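Local coordinates for protein aminotransferase (Psychrobacter arcticus 273-4, PDB 3IF2) that probably catalyses amino-group transfer between an amino acid and a keto acid, perhaps valine and pyruvate, using pyridoxal 5'-phosphate as cofactor, at residues A[419-422]-A[423-427]; A[431-434]-A[435-439]; A[401-405]-A[406-410]. One frame throughout, in Å; residues are numbered along the deposited sequence.

Contact 1 of 3, residues A[419-422]-A[423-427]; sequences IAAD and EQTLI
Asp-422 closes the loop 419-422, and the chain passes without a break into the first helical turn, 423-427. The evidence for the helix start is the bond from Leu-426 N to Asp-422 O, 3.2 Å long, with an N-H...O angle of 163°; Thr-425 N also leans on the same carbonyl oxygen, but that bond is weak and strongly bent. The carboxylate of Asp-422 takes the better share of this amide. Thr-425 N reaches Asp-422 OD1 at 3.2 Å, arriving from above the carboxylate plane, 44° out of it. This is an N-cap, and the aspartate torsion explains it: with chi1 at 68°, CG sits between the backbone N and the carbonyl carbon, which folds OD1 back over the opening turn. The capped helix is 423-441, the last of the chain, reached from strand 414-418 of the six-stranded sheet by this loop. A water ties the cap together, accepting from Asp-422 N at 3.0 Å and donating to Asp-422 OD2 at 2.8 Å. Beneath the cap the contact is apolar. Ala-421 CB lies 4.1 Å from Thr-425 CB, with the threonine methyl equally near. Deeper in, Leu-426 CD2 meets Ile-419 CG2 at 4.1 Å, the two side chains crossing obliquely; Ile-419 also packs on Tyr-337 and Ala-344 of helix 324-351, and Gln-340 NE2 of that helix bonds to Ile-419 O.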
loop_
_atom_site.group_PDB
_atom_site.type_symbol
_atom_site.label_atom_id
_atom_site.label_comp_id
_atom_site.label_asym_id
_atom_site.label_seq_id
_atom_site.Cartn_x
_atom_site.Cartn_y
_atom_site.Cartn_z
ATOM N N ILE A 419 14.453 3.212 22.809
ATOM C CA ILE A 419 15.836 2.796 23.109
ATOM C C ILE A 419 16.611 2.387 21.831
ATOM O O ILE A 419 17.704 1.874 21.950
ATOM C CB ILE A 419 15.957 1.793 24.322
ATOM C CG1 ILE A 419 15.159 0.484 24.142
ATOM C CG2 ILE A 419 15.551 2.533 25.618
ATOM C CD1 ILE A 419 15.639 -0.406 23.012
ATOM N N ALA A 420 16.035 2.606 20.635
ATOM C CA ALA A 420 16.734 2.422 19.354
ATOM C C ALA A 420 17.678 3.596 19.056
ATOM O O ALA A 420 18.567 3.453 18.232
ATOM C CB ALA A 420 15.744 2.282 18.207
ATOM N N ALA A 421 17.482 4.749 19.705
ATOM C CA ALA A 421 18.306 5.955 19.476
ATOM C C ALA A 421 19.762 5.738 19.875
ATOM O O ALA A 421 20.052 4.874 20.697
ATOM C CB ALA A 421 17.725 7.169 20.238
ATOM N N ASP A 422 20.674 6.519 19.299
ATOM C CA ASP A 422 22.086 6.371 19.646
ATOM C C ASP A 422 22.306 6.777 21.112
ATOM O O ASP A 422 21.482 7.467 21.743
ATOM C CB ASP A 422 23.066 7.042 18.658
ATOM C CG ASP A 422 23.003 8.559 18.675
ATOM O OD1 ASP A 422 23.406 9.207 19.687
ATOM O OD2 ASP A 422 22.606 9.117 17.628
ATOM N N GLU A 423 23.427 6.309 21.630
ATOM C CA GLU A 423 23.772 6.458 23.024
ATOM C C GLU A 423 23.742 7.909 23.493
ATOM O O GLU A 423 23.116 8.203 24.503
ATOM C CB GLU A 423 25.125 5.792 23.259
ATOM C CG GLU A 423 25.591 5.724 24.709
ATOM C CD GLU A 423 26.719 4.724 24.927
ATOM O OE1 GLU A 423 26.850 3.725 24.155
ATOM O OE2 GLU A 423 27.463 4.934 25.907
ATOM N N GLN A 424 24.331 8.823 22.720
ATOM C CA GLN A 424 24.364 10.236 23.123
ATOM C C GLN A 424 22.961 10.872 23.207
ATOM O O GLN A 424 22.739 11.729 24.069
ATOM C CB GLN A 424 25.326 11.070 22.250
ATOM C CG GLN A 424 25.692 12.472 22.824
ATOM C CD GLN A 424 26.325 12.433 24.248
ATOM O OE1 GLN A 424 27.073 11.509 24.590
ATOM N NE2 GLN A 424 26.013 13.439 25.067
ATOM N N THR A 425 22.032 10.448 22.340
ATOM C CA THR A 425 20.653 10.936 22.381
ATOM C C THR A 425 19.984 10.472 23.695
ATOM O O THR A 425 19.326 11.265 24.345
ATOM C CB THR A 425 19.826 10.526 21.122
ATOM O OG1 THR A 425 20.475 11.000 19.937
ATOM C CG2 THR A 425 18.417 11.109 21.170
ATOM N N LEU A 426 20.185 9.207 24.079
ATOM C CA LEU A 426 19.635 8.660 25.332
ATOM C C LEU A 426 20.197 9.342 26.592
ATOM O O LEU A 426 19.438 9.565 27.542
ATOM C CB LEU A 426 19.824 7.133 25.429
ATOM C CG LEU A 426 18.932 6.198 24.589
ATOM C CD1 LEU A 426 19.593 4.811 24.466
ATOM C CD2 LEU A 426 17.496 6.085 25.147
ATOM N N ILE A 427 21.494 9.667 26.595
ATOM C CA ILE A 427 22.136 10.349 27.733
ATOM C C ILE A 427 21.562 11.781 27.919
ATOM O O ILE A 427 21.152 12.159 29.027
ATOM C CB ILE A 427 23.716 10.440 27.578
ATOM C CG1 ILE A 427 24.380 9.050 27.559
ATOM C CG2 ILE A 427 24.352 11.276 28.705
ATOM C CD1 ILE A 427 25.866 9.092 27.138
HETATM O O HOH W 1 19.848 8.784 17.590
#

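Contact 2 of 3, residues A[431-434]-A[435-439]; sequences KVIG and EVVRE
The guanidinium of Arg-438 folds back along the helix over the peptide that joins Gly-434 to Glu-435. One of its faces carries Gly-434 O, 3.4 Å above the plane and offset toward the rim, and Glu-435 CA lies over the same face, somewhat higher. A bend at chi3 (-51°) turns the group back in this way, and Gly-434 suits it, since a side chain there would probably crowd Arg-438 NH1. NH1 also donates a hydrogen bond to Ala-351 O, at the end of helix 324-351. A leucine in place of Arg-438 would probably leave the Ala-351 carbonyl without this donor and the Gly-434 peptide without its flat cover. The other flat group, the Glu-435 carboxylate, is met at OE2 by Lys-431 NZ, 3.1 Å away, in a salt bridge whose hydrogen bond is weak; a water accepts from NZ at 2.8 Å and donates to OE2 at 2.7 Å. Lys-431 is extended up to chi4, whose turn about CD-CE (-59°) brings NZ toward the glutamate. Behind these groups run regular helical bonds, such as Val-436 N to Val-432 O at 3.0 Å. Both residues of the charged pair are exposed, and with water joining the two ions, their attraction is probably well screened.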
loop_
_atom_site.group_PDB
_atom_site.type_symbol
_atom_site.label_atom_id
_atom_site.label_comp_id
_atom_site.label_asym_id
_atom_site.label_seq_id
_atom_site.Cartn_x
_atom_site.Cartn_y
_atom_site.Cartn_z
ATOM N N LYS A 431 18.740 12.998 30.717
ATOM C CA LYS A 431 19.202 14.105 31.588
ATOM C C LYS A 431 18.099 15.181 31.723
ATOM O O LYS A 431 17.774 15.578 32.838
ATOM C CB LYS A 431 20.517 14.738 31.070
ATOM C CG LYS A 431 21.185 15.799 31.986
ATOM C CD LYS A 431 22.409 16.419 31.283
ATOM C CE LYS A 431 23.162 17.433 32.136
ATOM N NZ LYS A 431 22.297 18.577 32.561
ATOM N N VAL A 432 17.517 15.590 30.586
ATOM C CA VAL A 432 16.440 16.604 30.537
ATOM C C VAL A 432 15.155 16.056 31.168
ATOM O O VAL A 432 14.513 16.763 31.945
ATOM C CB VAL A 432 16.160 17.124 29.081
ATOM C CG1 VAL A 432 15.054 18.191 29.072
ATOM C CG2 VAL A 432 17.433 17.694 28.460
ATOM N N ILE A 433 14.791 14.815 30.838
ATOM C CA ILE A 433 13.640 14.127 31.463
ATOM C C ILE A 433 13.796 14.099 32.984
ATOM O O ILE A 433 12.836 14.360 33.704
ATOM C CB ILE A 433 13.451 12.679 30.946
ATOM C CG1 ILE A 433 12.951 12.682 29.489
ATOM C CG2 ILE A 433 12.443 11.899 31.814
ATOM C CD1 ILE A 433 13.040 11.337 28.788
ATOM N N GLY A 434 15.007 13.830 33.464
ATOM C CA GLY A 434 15.274 13.805 34.888
ATOM C C GLY A 434 15.112 15.160 35.556
ATOM O O GLY A 434 14.462 15.265 36.600
ATOM N N GLU A 435 15.692 16.199 34.950
ATOM C CA GLU A 435 15.636 17.557 35.502
ATOM C C GLU A 435 14.198 18.057 35.581
ATOM O O GLU A 435 13.745 18.440 36.660
ATOM C CB GLU A 435 16.535 18.527 34.713
ATOM C CG GLU A 435 18.042 18.318 35.007
ATOM C CD GLU A 435 18.980 19.013 34.022
ATOM O OE1 GLU A 435 18.680 19.033 32.802
ATOM O OE2 GLU A 435 20.048 19.505 34.462
ATOM N N VAL A 436 13.475 17.969 34.462
ATOM C CA VAL A 436 12.080 18.435 34.398
ATOM C C VAL A 436 11.169 17.717 35.416
ATOM O O VAL A 436 10.445 18.394 36.168
ATOM C CB VAL A 436 11.508 18.357 32.955
ATOM C CG1 VAL A 436 10.009 18.667 32.925
ATOM C CG2 VAL A 436 12.278 19.313 32.036
ATOM N N VAL A 437 11.271 16.383 35.473
ATOM C CA VAL A 437 10.438 15.555 36.364
ATOM C C VAL A 437 10.776 15.730 37.846
ATOM O O VAL A 437 9.872 15.815 38.676
ATOM C CB VAL A 437 10.465 14.050 35.962
ATOM C CG1 VAL A 437 9.793 13.174 37.021
ATOM C CG2 VAL A 437 9.801 13.848 34.591
ATOM N N ARG A 438 12.065 15.769 38.184
ATOM C CA ARG A 438 12.472 15.997 39.575
ATOM C C ARG A 438 11.953 17.346 40.067
ATOM O O ARG A 438 11.404 17.426 41.160
ATOM C CB ARG A 438 13.990 15.934 39.755
ATOM C CG ARG A 438 14.600 14.522 39.744
ATOM C CD ARG A 438 16.026 14.537 40.355
ATOM N NE ARG A 438 16.881 15.570 39.764
ATOM C CZ ARG A 438 17.562 15.480 38.615
ATOM N NH1 ARG A 438 17.533 14.377 37.854
ATOM N NH2 ARG A 438 18.281 16.533 38.212
ATOM N N GLU A 439 12.104 18.377 39.233
ATOM C CA GLU A 439 11.651 19.751 39.533
ATOM C C GLU A 439 10.131 19.780 39.815
ATOM O O GLU A 439 9.691 20.502 40.721
ATOM C CB GLU A 439 12.070 20.697 38.380
ATOM C CG GLU A 439 11.954 22.203 38.609
ATOM C CD GLU A 439 10.538 22.760 38.532
ATOM O OE1 GLU A 439 9.653 22.166 37.869
ATOM O OE2 GLU A 439 10.305 23.826 39.131
HETATM O O HOH W 2 22.411 20.819 34.161
#

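Contact 3 of 3, residues A[401-405]-A[406-410]; sequences PGVDV and SDYQH
An Asx turn at Asp-404, running directly into a beta-turn over 405-408, bends the loop that links strand 394-395 to strand 414-418. The first turn is defined by Ser-406 N, which donates to Asp-404 OD1 at 3.1 Å with an N-H...O angle of 158°. The same oxygen accepts from the serine hydroxyl, Ser-406 OG, at 2.5 Å, a short separation that should not be over-read at this resolution. The two donors divide the oxygen between them: OG meets it on the syn side and the amide on the anti side, both from the same face of the carboxylate plane and both moderately out of it. Two torsions make the double grip possible. The Asp-404 side chain runs with CG opposite its own N (chi1 -178°), bringing OD1 forward along the chain, while the first torsion of Ser-406 tucks OG between its backbone N and carbonyl carbon, on the side of the amide that shares the acceptor. The second turn is looser, since its bond from Tyr-408 N to Val-405 O is weak, at 3.4 Å. A water bridges the bend, donating to Asp-404 O at 2.7 Å and accepting from Asp-407 N at 2.9 Å. On the inner side, Val-403 CG1 approaches Tyr-408 CD2 obliquely, at 4.1 Å. The tyrosine ring continues into a T-shaped pair with Phe-400 and packs on Leu-172 and Pro-173, while Val-403 rests on Ala-170 of strand 168-170. Farther along, His-410 bonds through NE2 to Tyr-189 OH of strand 183-190 and forms an edge-to-face pair with Trp-371 of strand 367-372, so the loop lies against strands from two sheets.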
loop_
_atom_site.group_PDB
_atom_site.type_symbol
_atom_site.label_atom_id
_atom_site.label_comp_id
_atom_site.label_asym_id
_atom_site.label_seq_id
_atom_site.Cartn_x
_atom_site.Cartn_y
_atom_site.Cartn_z
ATOM N N PRO A 401 -6.603 2.492 22.605
ATOM C CA PRO A 401 -7.632 2.557 21.576
ATOM C C PRO A 401 -8.989 2.101 22.090
ATOM O O PRO A 401 -9.081 1.067 22.757
ATOM C CB PRO A 401 -7.127 1.579 20.500
ATOM C CG PRO A 401 -5.733 1.473 20.718
ATOM C CD PRO A 401 -5.514 1.595 22.176
ATOM N N GLY A 402 -10.016 2.890 21.785
ATOM C CA GLY A 402 -11.374 2.606 22.209
ATOM C C GLY A 402 -11.693 2.830 23.688
ATOM O O GLY A 402 -12.786 2.461 24.115
ATOM N N VAL A 403 -10.773 3.413 24.463
ATOM C CA VAL A 403 -10.987 3.691 25.870
ATOM C C VAL A 403 -11.118 5.202 26.045
ATOM O O VAL A 403 -10.317 5.958 25.509
ATOM C CB VAL A 403 -9.803 3.189 26.741
ATOM C CG1 VAL A 403 -10.008 3.542 28.221
ATOM C CG2 VAL A 403 -9.613 1.700 26.584
ATOM N N ASP A 404 -12.123 5.623 26.813
ATOM C CA ASP A 404 -12.311 7.030 27.169
ATOM C C ASP A 404 -11.257 7.330 28.247
ATOM O O ASP A 404 -11.420 6.966 29.413
ATOM C CB ASP A 404 -13.724 7.274 27.681
ATOM C CG ASP A 404 -13.994 8.732 28.030
ATOM O OD1 ASP A 404 -13.069 9.574 28.038
ATOM O OD2 ASP A 404 -15.177 9.036 28.320
ATOM N N VAL A 405 -10.181 7.986 27.826
ATOM C CA VAL A 405 -9.071 8.339 28.704
ATOM C C VAL A 405 -9.243 9.679 29.430
ATOM O O VAL A 405 -8.342 10.054 30.177
ATOM C CB VAL A 405 -7.707 8.356 27.929
ATOM C CG1 VAL A 405 -7.478 7.012 27.248
ATOM C CG2 VAL A 405 -7.629 9.527 26.926
ATOM N N SER A 406 -10.365 10.385 29.249
ATOM C CA SER A 406 -10.543 11.709 29.878
ATOM C C SER A 406 -10.452 11.717 31.404
ATOM O O SER A 406 -9.952 12.699 31.957
ATOM C CB SER A 406 -11.828 12.416 29.411
ATOM O OG SER A 406 -12.950 11.590 29.573
ATOM N N ASP A 407 -10.904 10.637 32.064
ATOM C CA ASP A 407 -10.789 10.493 33.539
ATOM C C ASP A 407 -10.125 9.147 33.910
ATOM O O ASP A 407 -10.609 8.407 34.758
ATOM C CB ASP A 407 -12.163 10.686 34.224
ATOM C CG ASP A 407 -12.071 10.777 35.753
ATOM O OD1 ASP A 407 -11.071 11.283 36.291
ATOM O OD2 ASP A 407 -13.011 10.326 36.423
ATOM N N TYR A 408 -9.009 8.850 33.244
ATOM C CA TYR A 408 -8.227 7.625 33.465
ATOM C C TYR A 408 -6.842 8.078 33.914
ATOM O O TYR A 408 -6.014 8.420 33.071
ATOM C CB TYR A 408 -8.204 6.768 32.175
ATOM C CG TYR A 408 -7.516 5.397 32.249
ATOM C CD1 TYR A 408 -7.213 4.773 33.476
ATOM C CD2 TYR A 408 -7.271 4.663 31.086
ATOM C CE1 TYR A 408 -6.628 3.505 33.539
ATOM C CE2 TYR A 408 -6.669 3.378 31.148
ATOM C CZ TYR A 408 -6.352 2.817 32.389
ATOM O OH TYR A 408 -5.786 1.569 32.491
ATOM N N GLN A 409 -6.620 8.110 35.237
ATOM C CA GLN A 409 -5.359 8.579 35.842
ATOM C C GLN A 409 -4.130 7.918 35.224
ATOM O O GLN A 409 -3.234 8.607 34.748
ATOM C CB GLN A 409 -5.367 8.360 37.370
ATOM C CG GLN A 409 -4.081 8.760 38.127
ATOM C CD GLN A 409 -4.141 8.510 39.639
ATOM O OE1 GLN A 409 -5.211 8.508 40.239
ATOM N NE2 GLN A 409 -2.968 8.329 40.260
ATOM N N HIS A 410 -4.125 6.592 35.206
ATOM C CA HIS A 410 -2.999 5.828 34.685
ATOM C C HIS A 410 -2.628 6.194 33.233
ATOM O O HIS A 410 -1.441 6.269 32.913
ATOM C CB HIS A 410 -3.248 4.326 34.820
ATOM C CG HIS A 410 -2.031 3.490 34.552
ATOM N ND1 HIS A 410 -0.987 3.390 35.446
ATOM C CD2 HIS A 410 -1.701 2.709 33.496
ATOM C CE1 HIS A 410 -0.066 2.587 34.950
ATOM N NE2 HIS A 410 -0.478 2.156 33.773
HETATM O O HOH W 3 -12.452 8.243 31.522
#

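In the fold
Followed from the N terminus, contact 3 comes first, then contact 1, then contact 2. Each joins adjoining segments and closes only a local turn; they stand in series, none enclosing or crossing another. Contact 3 shapes the loop ahead of strand 414-418, contact 1 the exit from that strand, and contact 2 the later turns of the C-terminal helix. Contacts 1 and 2 share helix 423-441, their centres about 17 Å apart; contact 3 touches neither. Through their neighbours, contacts 1 and 2 join this helix to helix 324-351, contact 2 also to helix 379-388, and contact 3 lays its loop against strand 168-170 of the eight-stranded sheet and strands 183-190 and 367-372 of the six-stranded one.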